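Long-range contact in Lmo0325 protein (Listeria monocytogenes EGD-e, PDB 4RYK), which is a putative transcriptional regulator of the Rgg family that probably binds DNA through a helix-turn-helix domain: residues D80-S90 / R116-I124. Residues are numbered along the deposited sequence; the frame is centred on the assembly and turned at random.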
ATOM      1  N   ASP A  80      10.062   8.372  10.032  1.00 64.34           N
ATOM      2  CA  ASP A  80      11.493   8.301   9.757  1.00 56.74           C
ATOM      3  C   ASP A  80      11.625   8.178   8.252  1.00 50.97           C
ATOM      4  O   ASP A  80      11.182   7.231   7.656  1.00 48.38           O
ATOM      5  CB  ASP A  80      12.048   7.097  10.529  1.00 57.22           C
ATOM      6  CG  ASP A  80      13.481   6.728  10.159  1.00 56.87           C
ATOM      7  OD1 ASP A  80      14.100   7.326   9.269  1.00 57.28           O
ATOM      8  OD2 ASP A  80      13.975   5.786  10.789  1.00 57.83           O
ATOM      9  N   SER A  81      12.172   9.192   7.616  1.00 47.44           N
ATOM     10  CA  SER A  81      12.206   9.230   6.173  1.00 46.52           C
ATOM     11  C   SER A  81      13.571   8.779   5.629  1.00 46.21           C
ATOM     12  O   SER A  81      13.887   9.015   4.440  1.00 44.83           O
ATOM     13  CB  SER A  81      11.911  10.667   5.742  1.00 52.28           C
ATOM     14  OG  SER A  81      12.832  11.528   6.407  1.00 55.60           O
ATOM     15  N   PHE A  82      14.396   8.115   6.463  1.00 43.67           N
ATOM     16  CA  PHE A  82      15.709   7.713   5.984  1.00 42.09           C
ATOM     17  C   PHE A  82      15.620   7.008   4.653  1.00 41.90           C
ATOM     18  O   PHE A  82      16.313   7.395   3.704  1.00 45.99           O
ATOM     19  CB  PHE A  82      16.466   6.821   6.977  1.00 42.36           C
ATOM     20  CG  PHE A  82      17.782   6.335   6.442  1.00 42.14           C
ATOM     21  CD1 PHE A  82      18.897   7.131   6.515  1.00 41.49           C
ATOM     22  CD2 PHE A  82      17.887   5.075   5.826  1.00 39.69           C
ATOM     23  CE1 PHE A  82      20.120   6.688   5.993  1.00 40.76           C
ATOM     24  CE2 PHE A  82      19.084   4.642   5.314  1.00 40.44           C
ATOM     25  CZ  PHE A  82      20.219   5.455   5.398  1.00 40.05           C
ATOM     26  N   TRP A  83      14.816   5.957   4.551  1.00 41.52           N
ATOM     27  CA  TRP A  83      14.891   5.101   3.345  1.00 41.98           C
ATOM     28  C   TRP A  83      14.325   5.821   2.105  1.00 46.80           C
ATOM     29  O   TRP A  83      14.862   5.702   1.004  1.00 47.53           O
ATOM     30  CB  TRP A  83      14.214   3.743   3.556  1.00 40.78           C
ATOM     31  CG  TRP A  83      15.033   2.854   4.464  1.00 40.23           C
ATOM     32  CD1 TRP A  83      14.776   2.535   5.749  1.00 40.85           C
ATOM     33  CD2 TRP A  83      16.282   2.249   4.138  1.00 39.04           C
ATOM     34  NE1 TRP A  83      15.785   1.712   6.237  1.00 41.74           N
ATOM     35  CE2 TRP A  83      16.722   1.554   5.260  1.00 38.77           C
ATOM     36  CE3 TRP A  83      17.073   2.235   2.988  1.00 40.45           C
ATOM     37  CZ2 TRP A  83      17.926   0.876   5.280  1.00 41.48           C
ATOM     38  CZ3 TRP A  83      18.263   1.548   3.003  1.00 44.65           C
ATOM     39  CH2 TRP A  83      18.671   0.869   4.134  1.00 44.23           C
ATOM     40  N   ILE A  84      13.250   6.566   2.302  1.00 49.96           N
ATOM     41  CA  ILE A  84      12.706   7.419   1.234  1.00 55.24           C
ATOM     42  C   ILE A  84      13.791   8.383   0.729  1.00 54.10           C
ATOM     43  O   ILE A  84      14.049   8.477  -0.474  1.00 52.72           O
ATOM     44  CB  ILE A  84      11.538   8.256   1.762  1.00 58.38           C
ATOM     45  CG1 ILE A  84      10.321   7.358   2.043  1.00 65.55           C
ATOM     46  CG2 ILE A  84      11.191   9.368   0.776  1.00 65.99           C
ATOM     47  CD1 ILE A  84       9.378   7.926   3.099  1.00 72.45           C
ATOM     48  N   ASP A  85      14.428   9.089   1.660  1.00 54.95           N
ATOM     49  CA  ASP A  85      15.447  10.083   1.278  1.00 55.10           C
ATOM     50  C   ASP A  85      16.599   9.412   0.609  1.00 55.32           C
ATOM     51  O   ASP A  85      17.106   9.899  -0.388  1.00 54.25           O
ATOM     52  CB  ASP A  85      15.987  10.816   2.490  1.00 57.39           C
ATOM     53  CG  ASP A  85      14.928  11.617   3.195  1.00 59.21           C
ATOM     54  OD1 ASP A  85      13.935  11.935   2.542  1.00 55.46           O
ATOM     55  OD2 ASP A  85      15.084  11.913   4.407  1.00 66.37           O
ATOM     56  N   PHE A  86      17.028   8.283   1.154  1.00 49.31           N
ATOM     57  CA  PHE A  86      18.225   7.641   0.629  1.00 49.46           C
ATOM     58  C   PHE A  86      18.021   7.136  -0.792  1.00 53.19           C
ATOM     59  O   PHE A  86      18.902   7.211  -1.658  1.00 58.49           O
ATOM     60  CB  PHE A  86      18.627   6.467   1.533  1.00 49.01           C
ATOM     61  CG  PHE A  86      19.818   5.711   1.035  1.00 50.24           C
ATOM     62  CD1 PHE A  86      21.083   6.321   0.994  1.00 54.65           C
ATOM     63  CD2 PHE A  86      19.687   4.420   0.556  1.00 51.71           C
ATOM     64  CE1 PHE A  86      22.194   5.643   0.523  1.00 53.46           C
ATOM     65  CE2 PHE A  86      20.792   3.724   0.093  1.00 53.97           C
ATOM     66  CZ  PHE A  86      22.051   4.333   0.085  1.00 55.14           C
ATOM     67  N   VAL A  87      16.853   6.573  -1.016  1.00 51.75           N
ATOM     68  CA  VAL A  87      16.497   6.054  -2.322  1.00 55.94           C
ATOM     69  C   VAL A  87      16.434   7.174  -3.354  1.00 58.87           C
ATOM     70  O   VAL A  87      16.963   7.071  -4.465  1.00 60.01           O
ATOM     71  CB  VAL A  87      15.128   5.348  -2.201  1.00 58.28           C
ATOM     72  CG1 VAL A  87      14.507   5.055  -3.559  1.00 60.41           C
ATOM     73  CG2 VAL A  87      15.296   4.072  -1.389  1.00 58.17           C
ATOM     74  N   GLU A  88      15.788   8.264  -2.984  1.00 63.86           N
ATOM     75  CA  GLU A  88      15.756   9.420  -3.862  1.00 65.67           C
ATOM     76  C   GLU A  88      17.162   9.935  -4.189  1.00 64.65           C
ATOM     77  O   GLU A  88      17.483  10.157  -5.337  1.00 67.52           O
ATOM     78  CB  GLU A  88      14.940  10.513  -3.235  1.00 70.11           C
ATOM     79  CG  GLU A  88      14.999  11.773  -4.045  1.00 82.80           C
ATOM     80  CD  GLU A  88      13.849  12.672  -3.725  1.00 95.94           C
ATOM     81  OE1 GLU A  88      13.377  12.589  -2.569  1.00104.65           O
ATOM     82  OE2 GLU A  88      13.418  13.436  -4.621  1.00101.30           O
ATOM     83  N   LEU A  89      18.005  10.121  -3.184  1.00 58.71           N
ATOM     84  CA  LEU A  89      19.369  10.576  -3.425  1.00 53.75           C
ATOM     85  C   LEU A  89      20.179   9.583  -4.262  1.00 56.43           C
ATOM     86  O   LEU A  89      20.863   9.975  -5.202  1.00 56.40           O
ATOM     87  CB  LEU A  89      20.056  10.818  -2.094  1.00 51.48           C
ATOM     88  CG  LEU A  89      19.462  11.917  -1.218  1.00 51.42           C
ATOM     89  CD1 LEU A  89      19.950  11.831   0.211  1.00 50.95           C
ATOM     90  CD2 LEU A  89      19.832  13.249  -1.808  1.00 56.62           C
ATOM     91  N   SER A  90      20.135   8.302  -3.891  1.00 57.54           N
ATOM     92  CA  SER A  90      20.813   7.250  -4.666  1.00 65.53           C
ATOM     93  C   SER A  90      20.411   7.305  -6.115  1.00 69.69           C
ATOM     94  O   SER A  90      21.253   7.300  -7.015  1.00 72.68           O
ATOM     95  CB  SER A  90      20.446   5.858  -4.142  1.00 62.74           C
ATOM     96  OG  SER A  90      21.254   5.594  -3.039  1.00 68.54           O
ATOM     97  N   ARG A 116      23.104   2.350   9.207  1.00 41.67           N
ATOM     98  CA  ARG A 116      22.609   3.310   8.214  1.00 41.09           C
ATOM     99  C   ARG A 116      23.704   4.228   7.781  1.00 39.36           C
ATOM    100  O   ARG A 116      23.840   4.528   6.583  1.00 40.89           O
ATOM    101  CB  ARG A 116      21.422   4.079   8.761  1.00 41.67           C
ATOM    102  CG  ARG A 116      20.181   3.208   8.813  1.00 39.62           C
ATOM    103  CD  ARG A 116      18.989   3.980   9.340  1.00 41.64           C
ATOM    104  NE  ARG A 116      17.712   3.246   9.317  1.00 40.42           N
ATOM    105  CZ  ARG A 116      16.549   3.846   9.553  1.00 42.04           C
ATOM    106  NH1 ARG A 116      16.524   5.149   9.824  1.00 39.51           N
ATOM    107  NH2 ARG A 116      15.416   3.163   9.553  1.00 42.08           N
ATOM    108  N   LYS A 117      24.512   4.669   8.727  1.00 40.25           N
ATOM    109  CA  LYS A 117      25.678   5.512   8.371  1.00 41.69           C
ATOM    110  C   LYS A 117      26.658   4.787   7.493  1.00 42.31           C
ATOM    111  O   LYS A 117      27.184   5.364   6.548  1.00 39.97           O
ATOM    112  CB  LYS A 117      26.386   6.016   9.602  1.00 47.31           C
ATOM    113  CG  LYS A 117      25.530   7.020  10.343  1.00 53.50           C
ATOM    114  CD  LYS A 117      26.294   7.742  11.435  1.00 64.01           C
ATOM    115  CE  LYS A 117      26.502   6.896  12.663  1.00 72.09           C
ATOM    116  NZ  LYS A 117      26.320   7.760  13.871  1.00 85.86           N
ATOM    117  N   ALA A 118      26.876   3.504   7.772  1.00 39.72           N
ATOM    118  CA  ALA A 118      27.808   2.730   6.942  1.00 41.32           C
ATOM    119  C   ALA A 118      27.277   2.640   5.518  1.00 40.69           C
ATOM    120  O   ALA A 118      28.011   2.734   4.541  1.00 41.43           O
ATOM    121  CB  ALA A 118      28.050   1.348   7.548  1.00 40.14           C
ATOM    122  N   ILE A 119      25.969   2.496   5.380  1.00 41.91           N
ATOM    123  CA  ILE A 119      25.387   2.400   4.037  1.00 39.97           C
ATOM    124  C   ILE A 119      25.631   3.680   3.248  1.00 39.02           C
ATOM    125  O   ILE A 119      26.077   3.671   2.092  1.00 43.99           O
ATOM    126  CB  ILE A 119      23.889   2.017   4.115  1.00 43.84           C
ATOM    127  CG1 ILE A 119      23.785   0.501   4.364  1.00 45.16           C
ATOM    128  CG2 ILE A 119      23.152   2.343   2.828  1.00 41.05           C
ATOM    129  CD1 ILE A 119      22.450   0.104   4.896  1.00 51.28           C
ATOM    130  N   LEU A 120      25.368   4.785   3.895  1.00 39.05           N
ATOM    131  CA  LEU A 120      25.577   6.054   3.293  1.00 42.50           C
ATOM    132  C   LEU A 120      27.053   6.275   2.929  1.00 44.87           C
ATOM    133  O   LEU A 120      27.359   6.754   1.848  1.00 44.07           O
ATOM    134  CB  LEU A 120      25.124   7.127   4.268  1.00 47.46           C
ATOM    135  CG  LEU A 120      23.694   7.638   4.217  1.00 53.19           C
ATOM    136  CD1 LEU A 120      23.461   8.544   5.412  1.00 57.24           C
ATOM    137  CD2 LEU A 120      23.437   8.433   2.952  1.00 58.11           C
ATOM    138  N   HIS A 121      27.965   5.988   3.861  1.00 46.16           N
ATOM    139  CA  HIS A 121      29.373   6.147   3.575  1.00 45.70           C
ATOM    140  C   HIS A 121      29.756   5.346   2.372  1.00 47.51           C
ATOM    141  O   HIS A 121      30.436   5.866   1.500  1.00 50.54           O
ATOM    142  CB  HIS A 121      30.230   5.656   4.721  1.00 52.00           C
ATOM    143  CG  HIS A 121      30.493   6.696   5.752  1.00 56.43           C
ATOM    144  ND1 HIS A 121      29.943   6.646   7.017  1.00 60.46           N
ATOM    145  CD2 HIS A 121      31.268   7.804   5.713  1.00 60.62           C
ATOM    146  CE1 HIS A 121      30.368   7.680   7.721  1.00 60.75           C
ATOM    147  NE2 HIS A 121      31.173   8.395   6.951  1.00 66.13           N
ATOM    148  N   THR A 122      29.346   4.078   2.304  1.00 48.15           N
ATOM    149  CA  THR A 122      29.763   3.258   1.179  1.00 49.85           C
ATOM    150  C   THR A 122      29.225   3.821  -0.110  1.00 50.06           C
ATOM    151  O   THR A 122      29.905   3.760  -1.143  1.00 50.55           O
ATOM    152  CB  THR A 122      29.359   1.773   1.251  1.00 53.89           C
ATOM    153  OG1 THR A 122      27.933   1.630   1.229  1.00 63.98           O
ATOM    154  CG2 THR A 122      29.886   1.139   2.502  1.00 59.58           C
ATOM    155  N   ARG A 123      28.011   4.354  -0.061  1.00 47.74           N
ATOM    156  CA  ARG A 123      27.373   4.875  -1.265  1.00 49.83           C
ATOM    157  C   ARG A 123      28.092   6.143  -1.692  1.00 47.76           C
ATOM    158  O   ARG A 123      28.305   6.374  -2.879  1.00 47.51           O
ATOM    159  CB  ARG A 123      25.870   5.103  -0.997  1.00 54.17           C
ATOM    160  CG  ARG A 123      25.028   5.554  -2.165  1.00 61.30           C
ATOM    161  CD  ARG A 123      25.160   4.689  -3.395  1.00 67.12           C
ATOM    162  NE  ARG A 123      24.479   3.429  -3.264  1.00 77.37           N
ATOM    163  CZ  ARG A 123      23.416   3.065  -3.982  1.00 87.71           C
ATOM    164  NH1 ARG A 123      22.890   3.865  -4.911  1.00 94.71           N
ATOM    165  NH2 ARG A 123      22.884   1.877  -3.777  1.00 88.39           N
ATOM    166  N   ILE A 124      28.516   6.949  -0.741  1.00 45.89           N
ATOM    167  CA  ILE A 124      29.303   8.149  -1.115  1.00 50.62           C
ATOM    168  C   ILE A 124      30.697   7.787  -1.695  1.00 52.29           C
ATOM    169  O   ILE A 124      31.108   8.362  -2.690  1.00 54.71           O
ATOM    170  CB  ILE A 124      29.435   9.134   0.059  1.00 50.34           C
ATOM    171  CG1 ILE A 124      28.064   9.734   0.422  1.00 48.67           C
ATOM    172  CG2 ILE A 124      30.462  10.233  -0.249  1.00 51.74           C
ATOM    173  CD1 ILE A 124      27.953  10.143   1.880  1.00 49.05           C
TER
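Phe82 and Phe86 reach from helix 82-91 to Leu120 and Ile119 of helix 113-132, nearly parallel helices (6° between segment axes) in the all-helical, TPR-like body expected of an Rgg-type regulator. The pair illustrates how large side chains fill the gap between helices whose segment axes come no nearer than 12.0 Å. The apolar middle is buried: with CG anti to the backbone N (chi1 178°), Phe86 brings CZ to 3.6 Å from Ile119 CG2, while its CD1 side meets Leu120 CD2. Phe82 takes Leu120 CD1 at its ring edge and the extended aliphatic chain of Arg116 over one face, a CH-pi contact with Arg116 CD 3.9 Å from the ring centroid. That chain carries the guanidinium to Asp80, whose OD2 accepts from Arg116 NH1 on its syn lone pair (2.8 Å). Asp80 OD1 closes an Asx turn with Phe82 N; Glu162 forms a salt bridge with Arg116 NE and accepts a hydrogen bond from Trp83 NE1. Both polar ends are partly exposed, but the second lacks such a bond: bent Arg123 lays a guanidinium face over Ser90 OG and Phe86 CZ, its NH1 3.0 Å from Ser90 OG at an angle too poor for hydrogen bonding.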